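Side-chain contact in L-isoleucine-4-hydroxylase (PDB 6LNH), which catalyses the iron- and 2-oxoglutarate-dependent hydroxylation of L-isoleucine to (4S)-4-hydroxy-L-isoleucine, with succinate and carbon dioxide as co-products: residues T130-K135 / V176-L181. Numbering follows the deposited sequence.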
# COMPACT_ATOMS: atom_id res chain seq x y z
N THR C 130 -6.69 18.95 -25.87
CA THR C 130 -6.60 19.60 -27.17
C THR C 130 -5.98 20.98 -27.05
O THR C 130 -5.12 21.37 -27.86
CB THR C 130 -7.98 19.68 -27.81
OG1 THR C 130 -8.54 18.36 -27.91
CG2 THR C 130 -7.89 20.27 -29.20
N GLU C 131 -6.39 21.75 -26.04
CA GLU C 131 -5.85 23.09 -25.86
C GLU C 131 -4.38 23.05 -25.50
O GLU C 131 -3.61 23.94 -25.89
CB GLU C 131 -6.66 23.83 -24.78
CG GLU C 131 -6.08 25.17 -24.34
CD GLU C 131 -6.95 25.85 -23.30
OE1 GLU C 131 -8.20 25.76 -23.41
OE2 GLU C 131 -6.40 26.47 -22.36
N PHE C 132 -3.96 22.02 -24.76
CA PHE C 132 -2.54 21.84 -24.45
C PHE C 132 -1.76 21.43 -25.70
O PHE C 132 -0.68 21.96 -25.96
CB PHE C 132 -2.39 20.81 -23.33
CG PHE C 132 -0.96 20.57 -22.87
CD1 PHE C 132 0.01 20.04 -23.72
CD2 PHE C 132 -0.60 20.87 -21.57
CE1 PHE C 132 1.30 19.83 -23.28
CE2 PHE C 132 0.70 20.65 -21.12
CZ PHE C 132 1.65 20.14 -21.98
N ALA C 133 -2.30 20.49 -26.47
CA ALA C 133 -1.60 20.02 -27.66
C ALA C 133 -1.38 21.15 -28.66
O ALA C 133 -0.29 21.30 -29.23
CB ALA C 133 -2.36 18.87 -28.30
N PHE C 134 -2.42 21.96 -28.89
CA PHE C 134 -2.33 23.08 -29.82
C PHE C 134 -1.36 24.16 -29.39
O PHE C 134 -0.85 24.90 -30.25
CB PHE C 134 -3.72 23.68 -30.04
CG PHE C 134 -4.59 22.83 -30.90
CD1 PHE C 134 -4.03 21.82 -31.66
CD2 PHE C 134 -5.95 23.03 -30.95
CE1 PHE C 134 -4.81 21.03 -32.45
CE2 PHE C 134 -6.75 22.23 -31.75
CZ PHE C 134 -6.17 21.23 -32.50
N LYS C 135 -1.09 24.31 -28.10
CA LYS C 135 -0.14 25.34 -27.67
C LYS C 135 1.30 24.84 -27.64
O LYS C 135 2.19 25.58 -27.21
CB LYS C 135 -0.56 25.92 -26.32
CG LYS C 135 -1.94 26.58 -26.42
CD LYS C 135 -2.60 26.87 -25.08
CE LYS C 135 -3.28 28.24 -25.11
NZ LYS C 135 -2.34 29.34 -25.48
N VAL C 176 1.96 13.47 -29.68
CA VAL C 176 1.52 13.89 -28.35
C VAL C 176 0.46 12.91 -27.86
O VAL C 176 -0.54 12.69 -28.55
CB VAL C 176 0.98 15.33 -28.33
CG1 VAL C 176 0.58 15.72 -26.91
CG2 VAL C 176 2.00 16.31 -28.88
N VAL C 177 0.68 12.33 -26.68
CA VAL C 177 -0.22 11.35 -26.09
C VAL C 177 -0.49 11.74 -24.65
O VAL C 177 0.44 12.03 -23.89
CB VAL C 177 0.36 9.93 -26.17
CG1 VAL C 177 -0.43 8.97 -25.29
CG2 VAL C 177 0.38 9.44 -27.61
N PHE C 178 -1.77 11.75 -24.26
CA PHE C 178 -2.19 11.99 -22.88
C PHE C 178 -2.62 10.67 -22.26
O PHE C 178 -3.51 9.99 -22.79
CB PHE C 178 -3.33 13.00 -22.82
CG PHE C 178 -2.90 14.42 -23.08
CD1 PHE C 178 -2.60 14.86 -24.36
CD2 PHE C 178 -2.82 15.33 -22.03
CE1 PHE C 178 -2.22 16.17 -24.59
CE2 PHE C 178 -2.43 16.64 -22.26
CZ PHE C 178 -2.13 17.06 -23.54
N LEU C 179 -2.01 10.31 -21.13
CA LEU C 179 -2.38 9.13 -20.35
C LEU C 179 -3.12 9.59 -19.10
O LEU C 179 -2.53 10.23 -18.23
CB LEU C 179 -1.13 8.32 -20.00
CG LEU C 179 -1.29 7.07 -19.13
CD1 LEU C 179 -2.25 6.11 -19.78
CD2 LEU C 179 0.05 6.39 -18.92
N HIS C 180 -4.41 9.27 -19.01
CA HIS C 180 -5.23 9.59 -17.85
C HIS C 180 -5.60 8.30 -17.14
O HIS C 180 -6.27 7.44 -17.72
CB HIS C 180 -6.49 10.36 -18.26
CG HIS C 180 -6.22 11.55 -19.13
ND1 HIS C 180 -5.79 12.76 -18.64
CD2 HIS C 180 -6.33 11.71 -20.47
CE1 HIS C 180 -5.64 13.61 -19.64
NE2 HIS C 180 -5.96 13.00 -20.76
N LEU C 181 -5.18 8.18 -15.88
CA LEU C 181 -5.64 7.07 -15.05
C LEU C 181 -7.11 7.28 -14.69
O LEU C 181 -7.50 8.34 -14.20
CB LEU C 181 -4.79 6.97 -13.78
CG LEU C 181 -5.15 5.85 -12.81
CD1 LEU C 181 -5.01 4.49 -13.47
CD2 LEU C 181 -4.28 5.94 -11.57
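F132 and F178 form an offset edge-to-face aromatic pair, buried between the C-terminal end of helix 120-134 and strand 176-184. The rings stand nearly perpendicular, with their planes at 88° and their centroids 5.5 Å apart. F178 supplies the edge and F132 the face. The touching is done by one corner of the F178 ring. Its CZ lies 3.7 Å from CD1 of F132, and the same CZ is 3.8 Å from both CG and CB of F132. This atom comes in obliquely. The edge therefore meets the root of the F132 ring rather than its centre, which accounts for the offset. CG of F132 lies in the plane of the F178 ring, at its edge. With CG anti to the backbone N (chi1 -177°), F132 turns its CB, CG and CD1 end to F178 CZ. F178 has CG beside its own backbone N and anti to the carbonyl carbon (chi1 -74°), and its ring reaches out from the strand to the helix.

Strand 176-184 lies inside the seven-stranded antiparallel sheet, between strands 214-218 and 236-247. The chain belongs to the iron- and 2-oxoglutarate-dependent dioxygenases of the cupin clan, whose core is a double-stranded beta-helix. Here the pair joins a helix to the larger sheet of that core. The F178 side chain is about 12 Å from the bound iron, which H170, D172 and H223 hold.

Beside the rings, A133 CB faces V176 CG1 at 4.5 Å, a looser approach. No hydrogen bond links the two segments. One turn earlier in the helix, D129 touches F178, and its OD2 is hydrogen-bonded to H180 NE2. On the helix side, K22 and V23 of helix 19-29 pack against F132.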